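Local coordinates for protein-arginine-phosphatase (Geobacillus stearothermophilus, PDB 4PIC) that removes phosphate from phosphoarginine residues of proteins, probably counteracting the arginine kinase McsB, and belongs to the low molecular weight phosphotyrosine phosphatase family, at residues Cys14-Leu22 / Tyr126-Ile137; Gln67-Trp75 / Ile90-Lys100. All coordinates share one frame; numbering follows the deposited sequence.

Contact 1. Residues Cys14-Leu22 / Tyr126-Ile137; sequences CRSPMAAAL and YRAARDELETLI. With PO4 (phosphate ion), chain C.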
loop_
_atom_site.group_PDB
_atom_site.type_symbol
_atom_site.label_atom_id
_atom_site.label_comp_id
_atom_site.label_asym_id
_atom_site.label_seq_id
_atom_site.Cartn_x
_atom_site.Cartn_y
_atom_site.Cartn_z
ATOM N N CYS A 14 -1.646 3.361 -13.925
ATOM C CA CYS A 14 -1.495 4.729 -14.404
ATOM C C CYS A 14 -0.034 5.177 -14.560
ATOM O O CYS A 14 0.531 5.063 -15.646
ATOM C CB CYS A 14 -2.344 5.670 -13.547
ATOM S SG CYS A 14 -4.107 5.214 -13.616
ATOM N N ARG A 15 0.599 5.665 -13.498
ATOM C CA ARG A 15 1.951 6.202 -13.658
ATOM C C ARG A 15 3.011 5.162 -13.993
ATOM O O ARG A 15 3.749 5.337 -14.955
ATOM C CB ARG A 15 2.391 7.031 -12.449
ATOM C CG ARG A 15 1.627 8.347 -12.304
ATOM C CD ARG A 15 1.984 9.036 -11.002
ATOM N NE ARG A 15 1.387 8.365 -9.851
ATOM C CZ ARG A 15 1.358 8.878 -8.628
ATOM N NH1 ARG A 15 1.888 10.073 -8.399
ATOM N NH2 ARG A 15 0.785 8.203 -7.644
ATOM N N SER A 16 3.115 4.086 -13.222
ATOM C CA SER A 16 4.201 3.137 -13.499
ATOM C C SER A 16 4.111 2.452 -14.872
ATOM O O SER A 16 5.142 2.240 -15.496
ATOM C CB SER A 16 4.460 2.146 -12.347
ATOM O OG SER A 16 3.332 1.348 -12.038
ATOM N N PRO A 17 2.896 2.138 -15.361
ATOM C CA PRO A 17 2.857 1.607 -16.731
ATOM C C PRO A 17 3.278 2.630 -17.777
ATOM O O PRO A 17 3.873 2.262 -18.800
ATOM C CB PRO A 17 1.389 1.223 -16.925
ATOM C CG PRO A 17 0.899 0.959 -15.533
ATOM C CD PRO A 17 1.594 1.978 -14.686
HETATM N N MSE A 18 3.006 3.907 -17.536
HETATM C CA MSE A 18 3.478 4.923 -18.466
HETATM C C MSE A 18 5.004 4.996 -18.459
HETATM O O MSE A 18 5.639 5.065 -19.514
HETATM C CB MSE A 18 2.879 6.294 -18.154
HETATM C CG MSE A 18 1.410 6.414 -18.559
HETATM SE SE MSE A 18 0.701 8.235 -18.547
HETATM C CE MSE A 18 0.796 8.571 -16.627
ATOM N N ALA A 19 5.595 4.996 -17.273
ATOM C CA ALA A 19 7.039 4.995 -17.139
ATOM C C ALA A 19 7.641 3.809 -17.865
ATOM O O ALA A 19 8.598 3.967 -18.634
ATOM C CB ALA A 19 7.424 4.975 -15.661
ATOM N N ALA A 20 7.094 2.622 -17.629
ATOM C CA ALA A 20 7.611 1.411 -18.249
ATOM C C ALA A 20 7.479 1.482 -19.762
ATOM O O ALA A 20 8.413 1.123 -20.478
ATOM C CB ALA A 20 6.902 0.170 -17.696
ATOM N N ALA A 21 6.343 1.963 -20.248
ATOM C CA ALA A 21 6.137 2.040 -21.689
ATOM C C ALA A 21 7.102 3.012 -22.351
ATOM O O ALA A 21 7.624 2.736 -23.435
ATOM C CB ALA A 21 4.704 2.411 -22.019
ATOM N N LEU A 22 7.328 4.159 -21.711
ATOM C CA LEU A 22 8.239 5.155 -22.267
ATOM C C LEU A 22 9.653 4.611 -22.341
ATOM O O LEU A 22 10.353 4.833 -23.327
ATOM C CB LEU A 22 8.199 6.442 -21.439
ATOM C CG LEU A 22 6.921 7.254 -21.625
ATOM C CD1 LEU A 22 6.800 8.252 -20.491
ATOM C CD2 LEU A 22 6.971 7.968 -22.970
ATOM N N TYR A 126 -2.981 13.350 -16.807
ATOM C CA TYR A 126 -2.228 12.223 -17.358
ATOM C C TYR A 126 -1.149 12.702 -18.313
ATOM O O TYR A 126 -0.032 12.173 -18.324
ATOM C CB TYR A 126 -3.152 11.255 -18.090
ATOM C CG TYR A 126 -3.869 10.307 -17.149
ATOM C CD1 TYR A 126 -5.048 10.684 -16.511
ATOM C CD2 TYR A 126 -3.376 9.028 -16.909
ATOM C CE1 TYR A 126 -5.699 9.817 -15.649
ATOM C CE2 TYR A 126 -4.021 8.156 -16.048
ATOM C CZ TYR A 126 -5.185 8.559 -15.427
ATOM O OH TYR A 126 -5.849 7.709 -14.564
ATOM N N ARG A 127 -1.472 13.708 -19.117
ATOM C CA ARG A 127 -0.504 14.239 -20.067
ATOM C C ARG A 127 0.634 14.926 -19.320
ATOM O O ARG A 127 1.790 14.779 -19.684
ATOM C CB ARG A 127 -1.179 15.202 -21.054
ATOM C CG ARG A 127 -0.356 15.485 -22.296
ATOM C CD ARG A 127 -1.142 16.300 -23.319
ATOM N NE ARG A 127 -2.224 15.527 -23.918
ATOM C CZ ARG A 127 -3.511 15.849 -23.838
ATOM N NH1 ARG A 127 -3.884 16.939 -23.179
ATOM N NH2 ARG A 127 -4.426 15.086 -24.418
ATOM N N ALA A 128 0.311 15.659 -18.263
ATOM C CA ALA A 128 1.324 16.325 -17.454
ATOM C C ALA A 128 2.286 15.299 -16.853
ATOM O O ALA A 128 3.521 15.493 -16.873
ATOM C CB ALA A 128 0.662 17.132 -16.353
ATOM N N ALA A 129 1.719 14.211 -16.329
ATOM C CA ALA A 129 2.521 13.128 -15.759
ATOM C C ALA A 129 3.397 12.486 -16.834
ATOM O O ALA A 129 4.586 12.240 -16.619
ATOM C CB ALA A 129 1.626 12.082 -15.113
ATOM N N ARG A 130 2.810 12.220 -17.997
ATOM C CA ARG A 130 3.565 11.654 -19.104
ATOM C C ARG A 130 4.749 12.542 -19.477
ATOM O O ARG A 130 5.843 12.053 -19.736
ATOM C CB ARG A 130 2.674 11.439 -20.330
ATOM C CG ARG A 130 3.402 10.728 -21.468
ATOM C CD ARG A 130 2.742 11.033 -22.802
ATOM N NE ARG A 130 2.907 12.446 -23.133
ATOM C CZ ARG A 130 2.106 13.134 -23.940
ATOM N NH1 ARG A 130 1.060 12.552 -24.523
ATOM N NH2 ARG A 130 2.349 14.417 -24.160
ATOM N N ASP A 131 4.531 13.853 -19.517
ATOM C CA ASP A 131 5.567 14.784 -19.933
ATOM C C ASP A 131 6.704 14.807 -18.920
ATOM O O ASP A 131 7.874 14.835 -19.299
ATOM C CB ASP A 131 4.982 16.184 -20.122
ATOM C CG ASP A 131 4.087 16.286 -21.347
ATOM O OD1 ASP A 131 4.235 15.453 -22.267
ATOM O OD2 ASP A 131 3.246 17.210 -21.390
ATOM N N GLU A 132 6.356 14.773 -17.640
ATOM C CA GLU A 132 7.362 14.691 -16.581
ATOM C C GLU A 132 8.169 13.417 -16.753
ATOM O O GLU A 132 9.400 13.430 -16.692
ATOM C CB GLU A 132 6.720 14.690 -15.190
ATOM C CG GLU A 132 6.114 16.023 -14.737
ATOM C CD GLU A 132 5.344 15.898 -13.435
ATOM O OE1 GLU A 132 5.160 14.757 -12.958
ATOM O OE2 GLU A 132 4.905 16.938 -12.889
ATOM N N LEU A 133 7.464 12.312 -16.973
ATOM C CA LEU A 133 8.110 11.016 -17.137
ATOM C C LEU A 133 8.989 10.968 -18.374
ATOM O O LEU A 133 10.070 10.392 -18.340
ATOM C CB LEU A 133 7.066 9.907 -17.212
ATOM C CG LEU A 133 6.368 9.566 -15.908
ATOM C CD1 LEU A 133 5.171 8.662 -16.184
ATOM C CD2 LEU A 133 7.362 8.894 -14.974
ATOM N N GLU A 134 8.544 11.569 -19.470
ATOM C CA GLU A 134 9.348 11.551 -20.687
ATOM C C GLU A 134 10.700 12.221 -20.437
ATOM O O GLU A 134 11.757 11.698 -20.820
ATOM C CB GLU A 134 8.627 12.217 -21.865
ATOM C CG GLU A 134 9.483 12.274 -23.117
ATOM C CD GLU A 134 8.689 12.213 -24.409
ATOM O OE1 GLU A 134 7.594 12.813 -24.485
ATOM O OE2 GLU A 134 9.179 11.562 -25.358
ATOM N N THR A 135 10.663 13.373 -19.772
ATOM C CA THR A 135 11.880 14.112 -19.472
ATOM C C THR A 135 12.810 13.288 -18.601
ATOM O O THR A 135 14.007 13.164 -18.891
ATOM C CB THR A 135 11.546 15.433 -18.767
ATOM O OG1 THR A 135 10.736 16.231 -19.641
ATOM C CG2 THR A 135 12.829 16.186 -18.415
ATOM N N LEU A 136 12.254 12.701 -17.547
ATOM C CA LEU A 136 13.070 11.924 -16.624
ATOM C C LEU A 136 13.592 10.630 -17.245
ATOM O O LEU A 136 14.712 10.195 -16.947
ATOM C CB LEU A 136 12.299 11.635 -15.337
ATOM C CG LEU A 136 11.955 12.888 -14.522
ATOM C CD1 LEU A 136 11.035 12.552 -13.371
ATOM C CD2 LEU A 136 13.210 13.568 -13.998
ATOM N N ILE A 137 12.801 10.020 -18.118
ATOM C CA ILE A 137 13.204 8.767 -18.734
ATOM C C ILE A 137 14.257 8.995 -19.817
ATOM O O ILE A 137 15.148 8.157 -20.021
ATOM C CB ILE A 137 11.980 7.979 -19.195
ATOM C CG1 ILE A 137 11.266 7.459 -17.939
ATOM C CG2 ILE A 137 12.355 6.829 -20.107
ATOM C CD1 ILE A 137 9.960 6.840 -18.216
HETATM P P PO4 C . -1.550 5.244 -7.800
HETATM O O1 PO4 C . -1.826 3.858 -8.328
HETATM O O2 PO4 C . -2.481 5.543 -6.652
HETATM O O3 PO4 C . -0.129 5.352 -7.359
HETATM O O4 PO4 C . -1.848 6.223 -8.910
#

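Contact 2. Residues Gln67-Trp75 / Ile90-Lys100; sequences QLKKEHIDW and IVERFPEAKDK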
loop_
_atom_site.group_PDB
_atom_site.type_symbol
_atom_site.label_atom_id
_atom_site.label_comp_id
_atom_site.label_asym_id
_atom_site.label_seq_id
_atom_site.Cartn_x
_atom_site.Cartn_y
_atom_site.Cartn_z
ATOM N N GLN A 67 0.783 -7.161 -9.025
ATOM C CA GLN A 67 1.106 -6.859 -7.637
ATOM C C GLN A 67 2.604 -7.021 -7.400
ATOM O O GLN A 67 3.190 -8.054 -7.740
ATOM C CB GLN A 67 0.325 -7.790 -6.705
ATOM C CG GLN A 67 0.777 -7.770 -5.249
ATOM C CD GLN A 67 0.577 -6.421 -4.586
ATOM O OE1 GLN A 67 -0.514 -5.848 -4.636
ATOM N NE2 GLN A 67 1.636 -5.913 -3.953
ATOM N N LEU A 68 3.219 -6.002 -6.810
ATOM C CA LEU A 68 4.620 -6.035 -6.428
ATOM C C LEU A 68 4.895 -7.124 -5.401
ATOM O O LEU A 68 4.275 -7.156 -4.333
ATOM C CB LEU A 68 5.042 -4.679 -5.864
ATOM C CG LEU A 68 6.472 -4.583 -5.348
ATOM C CD1 LEU A 68 7.459 -4.830 -6.482
ATOM C CD2 LEU A 68 6.720 -3.218 -4.717
ATOM N N LYS A 69 5.836 -8.000 -5.729
ATOM C CA LYS A 69 6.203 -9.103 -4.853
ATOM C C LYS A 69 7.709 -9.190 -4.692
ATOM O O LYS A 69 8.457 -8.563 -5.444
ATOM C CB LYS A 69 5.644 -10.420 -5.398
ATOM C CG LYS A 69 4.126 -10.487 -5.403
ATOM C CD LYS A 69 3.626 -11.921 -5.477
ATOM C CE LYS A 69 2.172 -12.024 -5.041
ATOM N NZ LYS A 69 1.264 -11.242 -5.928
ATOM N N LYS A 70 8.144 -9.973 -3.706
ATOM C CA LYS A 70 9.553 -10.224 -3.436
ATOM C C LYS A 70 10.329 -10.553 -4.712
ATOM O O LYS A 70 11.445 -10.081 -4.916
ATOM C CB LYS A 70 9.659 -11.372 -2.423
ATOM C CG LYS A 70 11.052 -11.919 -2.201
ATOM C CD LYS A 70 11.942 -10.896 -1.531
ATOM C CE LYS A 70 13.265 -11.530 -1.109
ATOM N NZ LYS A 70 14.286 -10.507 -0.757
ATOM N N GLU A 71 9.708 -11.337 -5.582
ATOM C CA GLU A 71 10.338 -11.769 -6.817
ATOM C C GLU A 71 10.711 -10.593 -7.725
ATOM O O GLU A 71 11.745 -10.626 -8.387
ATOM C CB GLU A 71 9.432 -12.761 -7.546
ATOM C CG GLU A 71 9.332 -14.141 -6.873
ATOM C CD GLU A 71 8.761 -14.104 -5.451
ATOM O OE1 GLU A 71 7.751 -13.401 -5.209
ATOM O OE2 GLU A 71 9.335 -14.780 -4.567
ATOM N N HIS A 72 9.876 -9.556 -7.753
ATOM C CA HIS A 72 10.176 -8.365 -8.558
ATOM C C HIS A 72 11.340 -7.608 -7.949
ATOM O O HIS A 72 12.183 -7.055 -8.656
ATOM C CB HIS A 72 8.993 -7.395 -8.588
ATOM C CG HIS A 72 7.776 -7.917 -9.272
ATOM N ND1 HIS A 72 6.634 -8.262 -8.582
ATOM C CD2 HIS A 72 7.494 -8.100 -10.583
ATOM C CE1 HIS A 72 5.707 -8.659 -9.436
ATOM N NE2 HIS A 72 6.204 -8.568 -10.658
ATOM N N ILE A 73 11.354 -7.538 -6.625
ATOM C CA ILE A 73 12.407 -6.855 -5.891
ATOM C C ILE A 73 13.765 -7.509 -6.155
ATOM O O ILE A 73 14.756 -6.820 -6.419
ATOM C CB ILE A 73 12.106 -6.855 -4.380
ATOM C CG1 ILE A 73 10.805 -6.097 -4.094
ATOM C CG2 ILE A 73 13.276 -6.281 -3.589
ATOM C CD1 ILE A 73 10.871 -4.611 -4.406
ATOM N N ASP A 74 13.796 -8.841 -6.122
ATOM C CA ASP A 74 15.030 -9.583 -6.363
ATOM C C ASP A 74 15.482 -9.519 -7.820
ATOM O O ASP A 74 16.677 -9.574 -8.103
ATOM C CB ASP A 74 14.872 -11.042 -5.939
ATOM C CG ASP A 74 14.695 -11.200 -4.448
ATOM O OD1 ASP A 74 15.022 -10.249 -3.708
ATOM O OD2 ASP A 74 14.237 -12.283 -4.023
ATOM N N TRP A 75 14.527 -9.414 -8.736
ATOM C CA TRP A 75 14.832 -9.279 -10.164
ATOM C C TRP A 75 15.493 -7.935 -10.480
ATOM O O TRP A 75 16.464 -7.865 -11.243
ATOM C CB TRP A 75 13.544 -9.434 -10.974
ATOM C CG TRP A 75 13.650 -9.125 -12.439
ATOM C CD1 TRP A 75 13.957 -10.001 -13.444
ATOM C CD2 TRP A 75 13.397 -7.861 -13.075
ATOM N NE1 TRP A 75 13.925 -9.360 -14.660
ATOM C CE2 TRP A 75 13.593 -8.045 -14.462
ATOM C CE3 TRP A 75 13.042 -6.590 -12.606
ATOM C CZ2 TRP A 75 13.435 -7.008 -15.385
ATOM C CZ3 TRP A 75 12.886 -5.560 -13.525
ATOM C CH2 TRP A 75 13.088 -5.774 -14.898
ATOM N N ILE A 90 7.925 0.785 -0.087
ATOM C CA ILE A 90 8.717 -0.321 -0.607
ATOM C C ILE A 90 9.835 -0.714 0.352
ATOM O O ILE A 90 10.030 -1.893 0.633
ATOM C CB ILE A 90 9.316 0.021 -1.979
ATOM C CG1 ILE A 90 8.181 0.171 -2.989
ATOM C CG2 ILE A 90 10.299 -1.060 -2.426
ATOM C CD1 ILE A 90 8.604 0.939 -4.220
ATOM N N VAL A 91 10.533 0.287 0.881
ATOM C CA VAL A 91 11.677 0.046 1.759
ATOM C C VAL A 91 11.235 -0.493 3.121
ATOM O O VAL A 91 11.906 -1.332 3.718
ATOM C CB VAL A 91 12.529 1.322 1.913
ATOM C CG1 VAL A 91 13.588 1.143 2.981
ATOM C CG2 VAL A 91 13.166 1.680 0.569
ATOM N N GLU A 92 10.082 -0.044 3.600
ATOM C CA GLU A 92 9.566 -0.554 4.863
ATOM C C GLU A 92 9.128 -2.011 4.706
ATOM O O GLU A 92 9.385 -2.834 5.582
ATOM C CB GLU A 92 8.413 0.317 5.373
ATOM C CG GLU A 92 7.890 -0.069 6.754
ATOM C CD GLU A 92 7.026 1.022 7.366
ATOM O OE1 GLU A 92 5.823 0.774 7.602
ATOM O OE2 GLU A 92 7.558 2.129 7.616
ATOM N N ARG A 93 8.480 -2.326 3.584
ATOM C CA ARG A 93 7.993 -3.682 3.324
ATOM C C ARG A 93 9.114 -4.640 2.950
ATOM O O ARG A 93 9.115 -5.804 3.368
ATOM C CB ARG A 93 6.942 -3.652 2.210
ATOM C CG ARG A 93 6.513 -5.014 1.705
ATOM C CD ARG A 93 5.678 -5.767 2.748
ATOM N NE ARG A 93 5.207 -7.033 2.201
ATOM C CZ ARG A 93 5.926 -8.147 2.155
ATOM N NH1 ARG A 93 7.163 -8.167 2.638
ATOM N NH2 ARG A 93 5.409 -9.246 1.627
ATOM N N PHE A 94 10.060 -4.138 2.153
ATOM C CA PHE A 94 11.213 -4.900 1.687
ATOM C C PHE A 94 12.525 -4.190 2.044
ATOM O O PHE A 94 13.167 -3.589 1.176
ATOM C CB PHE A 94 11.155 -5.092 0.164
ATOM C CG PHE A 94 9.935 -5.830 -0.316
ATOM C CD1 PHE A 94 9.796 -7.192 -0.089
ATOM C CD2 PHE A 94 8.949 -5.165 -1.019
ATOM C CE1 PHE A 94 8.670 -7.873 -0.540
ATOM C CE2 PHE A 94 7.827 -5.837 -1.479
ATOM C CZ PHE A 94 7.690 -7.193 -1.239
ATOM N N PRO A 95 12.935 -4.272 3.320
ATOM C CA PRO A 95 14.144 -3.589 3.798
ATOM C C PRO A 95 15.388 -3.965 3.004
ATOM O O PRO A 95 16.302 -3.150 2.861
ATOM C CB PRO A 95 14.285 -4.089 5.240
ATOM C CG PRO A 95 12.919 -4.466 5.644
ATOM C CD PRO A 95 12.247 -4.993 4.407
ATOM N N GLU A 96 15.415 -5.186 2.480
ATOM C CA GLU A 96 16.552 -5.652 1.688
ATOM C C GLU A 96 16.706 -4.872 0.372
ATOM O O GLU A 96 17.748 -4.952 -0.284
ATOM C CB GLU A 96 16.412 -7.151 1.408
ATOM C CG GLU A 96 15.241 -7.506 0.476
ATOM C CD GLU A 96 13.919 -7.844 1.191
ATOM O OE1 GLU A 96 13.541 -7.196 2.194
ATOM O OE2 GLU A 96 13.238 -8.781 0.724
ATOM N N ALA A 97 15.666 -4.126 0.001
ATOM C CA ALA A 97 15.664 -3.324 -1.226
ATOM C C ALA A 97 16.192 -1.896 -1.045
ATOM O O ALA A 97 16.238 -1.127 -2.006
ATOM C CB ALA A 97 14.252 -3.275 -1.801
ATOM N N LYS A 98 16.599 -1.540 0.169
ATOM C CA LYS A 98 16.869 -0.142 0.503
ATOM C C LYS A 98 17.964 0.509 -0.352
ATOM O O LYS A 98 17.869 1.688 -0.702
ATOM C CB LYS A 98 17.202 -0.011 1.993
ATOM C CG LYS A 98 17.432 1.416 2.456
ATOM C CD LYS A 98 17.318 1.534 3.968
ATOM C CE LYS A 98 17.794 2.898 4.444
ATOM N NZ LYS A 98 17.085 4.003 3.744
ATOM N N ASP A 99 19.003 -0.247 -0.694
ATOM C CA ASP A 99 20.125 0.329 -1.416
ATOM C C ASP A 99 19.805 0.571 -2.883
ATOM O O ASP A 99 20.503 1.335 -3.549
ATOM C CB ASP A 99 21.326 -0.601 -1.325
ATOM C CG ASP A 99 21.108 -1.875 -2.093
ATOM O OD1 ASP A 99 20.280 -2.702 -1.643
ATOM O OD2 ASP A 99 21.740 -2.047 -3.160
ATOM N N LYS A 100 18.756 -0.071 -3.397
ATOM C CA LYS A 100 18.472 0.016 -4.830
ATOM C C LYS A 100 17.099 0.603 -5.132
ATOM O O LYS A 100 16.645 0.556 -6.278
ATOM C CB LYS A 100 18.610 -1.350 -5.500
ATOM C CG LYS A 100 17.610 -2.398 -5.035
ATOM C CD LYS A 100 17.842 -3.701 -5.794
ATOM C CE LYS A 100 17.052 -4.841 -5.200
ATOM N NZ LYS A 100 17.266 -6.073 -5.989
HETATM O O HOH W 1 16.661 -7.806 -3.667
#

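Contact 1. Residues Cys14-Leu22 / Tyr126-Ile137
M18, a selenomethionine, reaches from helix 15-25 into a four-residue hole on helix 123-150, among Y126, A129, R130 and L133. Its CB lies 3.8 Å from L133 CD1. With CG anti to the carbonyl carbon (chi1 -74°), the chain runs on across R130 at roughly a right angle, and SE comes to rest 4.0 Å from Y126 O and beside R130 CB. A bend at chi3 then turns the CE methyl group onto A129 CB, 3.9 Å away. One turn on, L22 is the second knob, filling the hole between R130, L133, E134 and I137; its CD1 presses on L133 CB at 3.7 Å. A19, lying between the two knobs, is met by the branches of L133 and I137. The helix axes pass 9.7 Å apart at a crossing angle of -41°.

At the N-terminal end, C14 occupies the N-cap position, and its SG meets the edge of the Y126 ring, 5.0 Å from the ring centroid. The side chain of R15, by contrast, turns away from this interface to the bound phosphate, closing the P-loop that begins at C9; its NH2 donates to phosphate O3 at 3.0 Å, near the guanidinium plane. NH1 is bonded to I115 O, and backbone N atoms of T10 and G11 also bind the phosphate. Contact across the helices is therefore almost wholly apolar, whereas polarity gathers at its margins: R130 forms salt bridges with D131 and E56, its NH1 also bonding V53 O, and R15, probably catalytic as in related phosphatases, binds an anion that probably marks the substrate phosphoryl site.

Contact 2. Residues Gln67-Trp75 / Ile90-Lys100
I90, on helix 84-93, packs on L68 and I73, its CG1 meeting L68 CD2 and its CG2 I73 CD1, both at 4.1 Å. The contact belongs to a helix-strand-helix unit of the alpha/beta fold, with strand 78-81 of the parallel sheet between helices 70-75 and 84-93. F94, the first residue beyond helical geometry, lays its ring between two aliphatic chains: R93 CG lies over one face, and I73 CG1 makes a CH-pi contact with the other, 3.9 Å from the centroid and 18° off the normal. The far end of the ring reaches the start of helix 70-75, with CZ 3.7 Å from K70 N.

E96 is exposed at the surface, where OE2 forms a salt bridge with K70 NZ, which approaches on the anti side; the modelled 2.5 Å separation is unusually short, so its exact length is doubtful. The same ammonium group binds D74 OD1 through the syn lone pair, and probably eases the repulsion between the two carboxylates. A97 CB then packs on I73 CG2 at 3.6 Å.

K100 closes the interface with a chain extended beyond CG (chi2 179°), which carries its ammonium group to the end of helix 70-75. There NZ donates to I73 O at 2.7 Å, to A76 O, and to a water that in turn donates to D74 OD1.

The two contacts lie on opposite sides of the chain's centre, about 22 Å apart between centres and about 9 Å between nearest atoms, and do not touch. Along the chain, both segments of contact 2 fall between those of contact 1, which joins helix 15-25 to the C-terminal helix 123-150. The four-stranded parallel sheet connects them: A19 of contact 1 touches F7 of strand 3-9, while L68 and I90 of contact 2 rest on V8 of the same strand. This strand ends at the nucleophile C9, so residues of both contacts pack against the strand leading into the phosphate-binding loop. Contact 2 also borders the second subunit: L68 and R93 pack on F39 of that subunit.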